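Local coordinates for protein malic enzyme (Entamoeba histolytica, PDB 3NV9) that probably catalyses the oxidative decarboxylation of malate to pyruvate and carbon dioxide with a nicotinamide adenine dinucleotide cofactor, NAD or NADP, as electron acceptor, at residues 466-470 against 471-475; 27-30 against 31-35. All coordinates share one frame; numbering follows the deposited sequence.

Overall arrangement
Interaction 2 (27-30 with 31-35) is a stretch inside helix 21-43, and interaction 1 (466-470 with 471-475) is the loop and first turn that begin helix 470-485 near the end of the chain. Their centres are about 14 Å apart, and they meet where Leu473 CD2 packs 3.8 Å from Leu35 CD1; Phe468 CE2 lies 3.9 Å from the same Leu35 CD1. Trp60 of the second subunit reaches residues of both. In interaction 2, Gln30, Lys33 and Arg71 of the second subunit hydrogen-bond a sulfate ion, probably from the crystallisation liquor, while the side chain of Lys28 is about 9 Å from the bound sodium ion.

Interaction 1 of 2, residues 466-470 against 471-475; sequences VDFPQ and ETLNE
Phe468 lays the far side of its ring against the first turn of helix 470-485, where it meets Thr472 and Leu473 together. With CG anti to the backbone N (chi1 -172°), the ring swings from the incoming loop toward the helix. Its CZ approaches the methyl CG2 of Thr472 at 3.6 Å, the two side chains crossing at about a right angle, while CE2 lies 3.7 Å from Leu473 CD2. Both methyls come to the ring obliquely. Pro469 lies over one face with its CD, offset toward the rim.

Pro469 occupies the N-cap position. A proline side chain has no polar group to offer the helix, and its bonds here come from the carbonyl: Thr472 N donates to Pro469 O at 3.0 Å from well above the carbonyl plane, and Leu473 N adds a weak second bond. The regular helical pattern follows at once, with Asn474 N bonded to Gln470 O at 3.0 Å. The side chain of Gln470 bends at chi2 (73°), and its NE2 donates to the carbonyl of Leu4.

The cap joins the loop after helix 438-461 to helix 470-485, which packs against helix 21-43. There Phe468 meets Phe42 edge-to-face, and on the subunit boundary it makes a second edge-to-face contact with Trp60 of the second subunit.

Interaction 2 of 2, residues 27-30 against 31-35; sequences AKTQ and FYKEL. With SO4 (sulfate ion), chain D.
A sulfate ion is gripped by Gln30 and Lys33, two side chains three residues apart on helix 21-43. Gln30 NE2 gives a nearly straight hydrogen bond to sulfate O4 (2.9 Å, 165° at the hydrogen), and Lys33 NZ bonds to O1 at 2.6 Å. The two residues reach the anion by different routes. Gln30 folds at chi2 (-60°), whereas Lys33 runs out extended beyond CG and passes close to the glutamine, so that Lys33 CD lies 3.7 Å from Gln30 NE2. The lysine chain also lies beside Thr29 and points the same way, with Thr29 CG2 4.1 Å from Lys33 CE.

Beneath these side chains the backbone is regular alpha-helix. Four successive bonds link residues i and i+4, among them Lys33 N to Thr29 O at 2.9 Å and Glu34 N to Gln30 O at 2.9 Å. The aromatic pair Phe31 and Tyr32 is turned elsewhere: Phe31 CD2 stands 3.7 Å above the centre of the tyrosine ring, and Tyr32 CZ lies at the phenylalanine edge, an edge-to-face meeting of neighbours in sequence.

The polar ends tie this helix to other parts of the dimer. Lys28 NZ forms a salt bridge with Glu12 and a hydrogen bond to the carbonyl of Asp352. Arg71 of the second subunit forms a salt bridge with Glu34 and also donates through NE to the sulfate. An anion probably from the crystallisation liquor thus receives bonds from both subunits, and Lys33 and Arg71 would be expected to offset part of its charge, the arginine being shared with Glu34.

Interaction 1 of 2, residues 466-470 against 471-475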
loop_
_atom_site.group_PDB
_atom_site.type_symbol
_atom_site.label_atom_id
_atom_site.label_comp_id
_atom_site.label_asym_id
_atom_site.label_seq_id
_atom_site.Cartn_x
_atom_site.Cartn_y
_atom_site.Cartn_z
ATOM N N VAL A 466 15.768 -10.449 -11.173
ATOM C CA VAL A 466 16.482 -10.981 -12.329
ATOM C C VAL A 466 17.179 -9.814 -13.051
ATOM O O VAL A 466 16.602 -8.708 -13.086
ATOM C CB VAL A 466 15.424 -11.628 -13.305
ATOM C CG1 VAL A 466 15.984 -11.881 -14.690
ATOM C CG2 VAL A 466 14.885 -12.921 -12.742
ATOM N N ASP A 467 18.364 -10.042 -13.648
ATOM C CA ASP A 467 19.009 -9.001 -14.460
ATOM C C ASP A 467 18.156 -8.780 -15.666
ATOM O O ASP A 467 17.534 -9.720 -16.161
ATOM C CB ASP A 467 20.405 -9.412 -14.952
ATOM C CG ASP A 467 21.375 -9.739 -13.804
ATOM O OD1 ASP A 467 21.423 -8.981 -12.794
ATOM O OD2 ASP A 467 22.127 -10.729 -13.944
ATOM N N PHE A 468 18.110 -7.536 -16.145
ATOM C CA PHE A 468 17.327 -7.199 -17.317
ATOM C C PHE A 468 18.042 -7.671 -18.573
ATOM O O PHE A 468 19.239 -7.505 -18.666
ATOM C CB PHE A 468 17.141 -5.724 -17.368
ATOM C CG PHE A 468 16.192 -5.281 -18.430
ATOM C CD1 PHE A 468 14.827 -5.314 -18.205
ATOM C CD2 PHE A 468 16.668 -4.777 -19.632
ATOM C CE1 PHE A 468 13.940 -4.907 -19.169
ATOM C CE2 PHE A 468 15.772 -4.355 -20.629
ATOM C CZ PHE A 468 14.386 -4.432 -20.378
ATOM N N PRO A 469 17.305 -8.238 -19.556
ATOM C CA PRO A 469 18.027 -8.834 -20.700
ATOM C C PRO A 469 18.811 -7.803 -21.516
ATOM O O PRO A 469 18.260 -6.773 -21.896
ATOM C CB PRO A 469 16.882 -9.478 -21.530
ATOM C CG PRO A 469 15.791 -9.769 -20.448
ATOM C CD PRO A 469 15.859 -8.484 -19.664
ATOM N N GLN A 470 20.096 -8.069 -21.729
ATOM C CA GLN A 470 20.921 -7.277 -22.615
ATOM C C GLN A 470 20.284 -7.134 -24.010
ATOM O O GLN A 470 20.319 -6.049 -24.592
ATOM C CB GLN A 470 22.333 -7.875 -22.753
ATOM C CG GLN A 470 23.192 -7.019 -23.659
ATOM C CD GLN A 470 23.594 -5.725 -22.981
ATOM O OE1 GLN A 470 23.971 -5.729 -21.809
ATOM N NE2 GLN A 470 23.512 -4.600 -23.717
ATOM N N GLU A 471 19.673 -8.207 -24.522
ATOM C CA GLU A 471 19.043 -8.185 -25.839
ATOM C C GLU A 471 17.971 -7.056 -25.907
ATOM O O GLU A 471 17.719 -6.448 -26.954
ATOM C CB GLU A 471 18.456 -9.602 -26.142
ATOM C CG GLU A 471 17.687 -9.807 -27.455
ATOM C CD GLU A 471 17.709 -11.296 -28.019
ATOM O OE1 GLU A 471 16.679 -11.767 -28.587
ATOM O OE2 GLU A 471 18.764 -11.984 -27.941
ATOM N N THR A 472 17.344 -6.752 -24.783
ATOM C CA THR A 472 16.242 -5.816 -24.850
ATOM C C THR A 472 16.785 -4.415 -24.816
ATOM O O THR A 472 16.227 -3.510 -25.433
ATOM C CB THR A 472 15.170 -6.094 -23.751
ATOM O OG1 THR A 472 14.696 -7.440 -23.914
ATOM C CG2 THR A 472 13.956 -5.079 -23.856
ATOM N N LEU A 473 17.908 -4.259 -24.132
ATOM C CA LEU A 473 18.632 -2.988 -24.126
ATOM C C LEU A 473 19.013 -2.621 -25.552
ATOM O O LEU A 473 18.776 -1.511 -26.005
ATOM C CB LEU A 473 19.900 -3.064 -23.231
ATOM C CG LEU A 473 19.668 -3.106 -21.706
ATOM C CD1 LEU A 473 20.965 -2.915 -20.902
ATOM C CD2 LEU A 473 18.614 -2.028 -21.271
ATOM N N ASN A 474 19.593 -3.595 -26.248
ATOM C CA ASN A 474 20.106 -3.414 -27.598
ATOM C C ASN A 474 18.947 -3.073 -28.496
ATOM O O ASN A 474 19.091 -2.212 -29.312
ATOM C CB ASN A 474 20.767 -4.695 -28.096
ATOM C CG ASN A 474 22.028 -5.078 -27.321
ATOM O OD1 ASN A 474 22.477 -6.216 -27.424
ATOM N ND2 ASN A 474 22.627 -4.153 -26.604
ATOM N N GLU A 475 17.793 -3.728 -28.326
ATOM C CA GLU A 475 16.592 -3.361 -29.089
ATOM C C GLU A 475 16.098 -1.956 -28.841
ATOM O O GLU A 475 15.703 -1.229 -29.806
ATOM C CB GLU A 475 15.437 -4.309 -28.830
ATOM C CG GLU A 475 15.566 -5.605 -29.594
ATOM C CD GLU A 475 14.746 -6.764 -28.979
ATOM O OE1 GLU A 475 13.780 -6.465 -28.230
ATOM O OE2 GLU A 475 15.097 -7.950 -29.248
#

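Interaction 2 of 2, residues 27-30 against 31-35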
loop_
_atom_site.group_PDB
_atom_site.type_symbol
_atom_site.label_atom_id
_atom_site.label_comp_id
_atom_site.label_asym_id
_atom_site.label_seq_id
_atom_site.Cartn_x
_atom_site.Cartn_y
_atom_site.Cartn_z
ATOM N N ALA A 27 16.376 11.257 -29.532
ATOM C CA ALA A 27 16.679 9.821 -29.375
ATOM C C ALA A 27 16.864 9.420 -27.933
ATOM O O ALA A 27 16.460 8.333 -27.576
ATOM C CB ALA A 27 17.888 9.360 -30.191
ATOM N N LYS A 28 17.422 10.278 -27.096
ATOM C CA LYS A 28 17.423 9.971 -25.658
ATOM C C LYS A 28 16.021 9.854 -25.087
ATOM O O LYS A 28 15.763 8.993 -24.226
ATOM C CB LYS A 28 18.173 11.023 -24.875
ATOM C CG LYS A 28 19.685 10.907 -25.062
ATOM C CD LYS A 28 20.411 12.239 -24.728
ATOM C CE LYS A 28 20.398 12.513 -23.223
ATOM N NZ LYS A 28 21.265 13.685 -22.892
ATOM N N THR A 29 15.119 10.720 -25.554
ATOM C CA THR A 29 13.768 10.766 -25.040
ATOM C C THR A 29 13.080 9.434 -25.431
ATOM O O THR A 29 12.567 8.713 -24.585
ATOM C CB THR A 29 13.029 12.057 -25.521
ATOM O OG1 THR A 29 13.863 13.208 -25.277
ATOM C CG2 THR A 29 11.703 12.303 -24.755
ATOM N N GLN A 30 13.136 9.110 -26.717
ATOM C CA GLN A 30 12.561 7.907 -27.288
ATOM C C GLN A 30 13.197 6.650 -26.697
ATOM O O GLN A 30 12.476 5.703 -26.400
ATOM C CB GLN A 30 12.686 7.952 -28.805
ATOM C CG GLN A 30 11.581 8.871 -29.484
ATOM C CD GLN A 30 10.152 8.367 -29.167
ATOM O OE1 GLN A 30 9.888 7.185 -29.346
ATOM N NE2 GLN A 30 9.279 9.234 -28.601
ATOM N N PHE A 31 14.515 6.639 -26.474
ATOM C CA PHE A 31 15.152 5.458 -25.826
ATOM C C PHE A 31 14.538 5.181 -24.430
ATOM O O PHE A 31 14.069 4.035 -24.155
ATOM C CB PHE A 31 16.667 5.594 -25.714
ATOM C CG PHE A 31 17.310 4.564 -24.796
ATOM C CD1 PHE A 31 17.473 3.238 -25.218
ATOM C CD2 PHE A 31 17.735 4.920 -23.510
ATOM C CE1 PHE A 31 18.048 2.265 -24.357
ATOM C CE2 PHE A 31 18.339 3.972 -22.654
ATOM C CZ PHE A 31 18.492 2.639 -23.072
ATOM N N TYR A 32 14.502 6.220 -23.590
ATOM C CA TYR A 32 13.971 6.091 -22.255
ATOM C C TYR A 32 12.490 5.828 -22.217
ATOM O O TYR A 32 12.047 5.040 -21.388
ATOM C CB TYR A 32 14.356 7.255 -21.369
ATOM C CG TYR A 32 15.808 7.174 -20.930
ATOM C CD1 TYR A 32 16.281 6.081 -20.185
ATOM C CD2 TYR A 32 16.711 8.171 -21.267
ATOM C CE1 TYR A 32 17.596 5.997 -19.811
ATOM C CE2 TYR A 32 18.035 8.087 -20.884
ATOM C CZ TYR A 32 18.462 7.021 -20.162
ATOM O OH TYR A 32 19.783 6.973 -19.790
ATOM N N LYS A 33 11.699 6.425 -23.107
ATOM C CA LYS A 33 10.299 5.989 -23.166
ATOM C C LYS A 33 10.188 4.514 -23.558
ATOM O O LYS A 33 9.454 3.770 -22.936
ATOM C CB LYS A 33 9.459 6.842 -24.125
ATOM C CG LYS A 33 9.277 8.345 -23.742
ATOM C CD LYS A 33 8.710 9.184 -24.943
ATOM C CE LYS A 33 8.012 10.485 -24.392
ATOM N NZ LYS A 33 7.615 11.510 -25.471
ATOM N N GLU A 34 10.898 4.074 -24.596
ATOM C CA GLU A 34 10.758 2.678 -25.022
ATOM C C GLU A 34 11.291 1.677 -23.976
ATOM O O GLU A 34 10.708 0.604 -23.776
ATOM C CB GLU A 34 11.469 2.526 -26.346
ATOM C CG GLU A 34 11.368 1.151 -26.949
ATOM C CD GLU A 34 9.977 0.790 -27.469
ATOM O OE1 GLU A 34 9.044 1.633 -27.521
ATOM O OE2 GLU A 34 9.827 -0.393 -27.822
ATOM N N LEU A 35 12.398 2.029 -23.312
ATOM C CA LEU A 35 12.909 1.240 -22.188
ATOM C C LEU A 35 11.923 1.292 -21.044
ATOM O O LEU A 35 11.713 0.280 -20.404
ATOM C CB LEU A 35 14.247 1.749 -21.662
ATOM C CG LEU A 35 14.909 0.920 -20.547
ATOM C CD1 LEU A 35 15.094 -0.525 -21.130
ATOM C CD2 LEU A 35 16.291 1.495 -20.161
HETATM S S SO4 D . 5.714 8.753 -27.338
HETATM O O1 SO4 D . 6.144 10.117 -27.136
HETATM O O2 SO4 D . 5.566 8.178 -25.978
HETATM O O3 SO4 D . 4.414 8.684 -28.008
HETATM O O4 SO4 D . 6.703 8.057 -28.160
#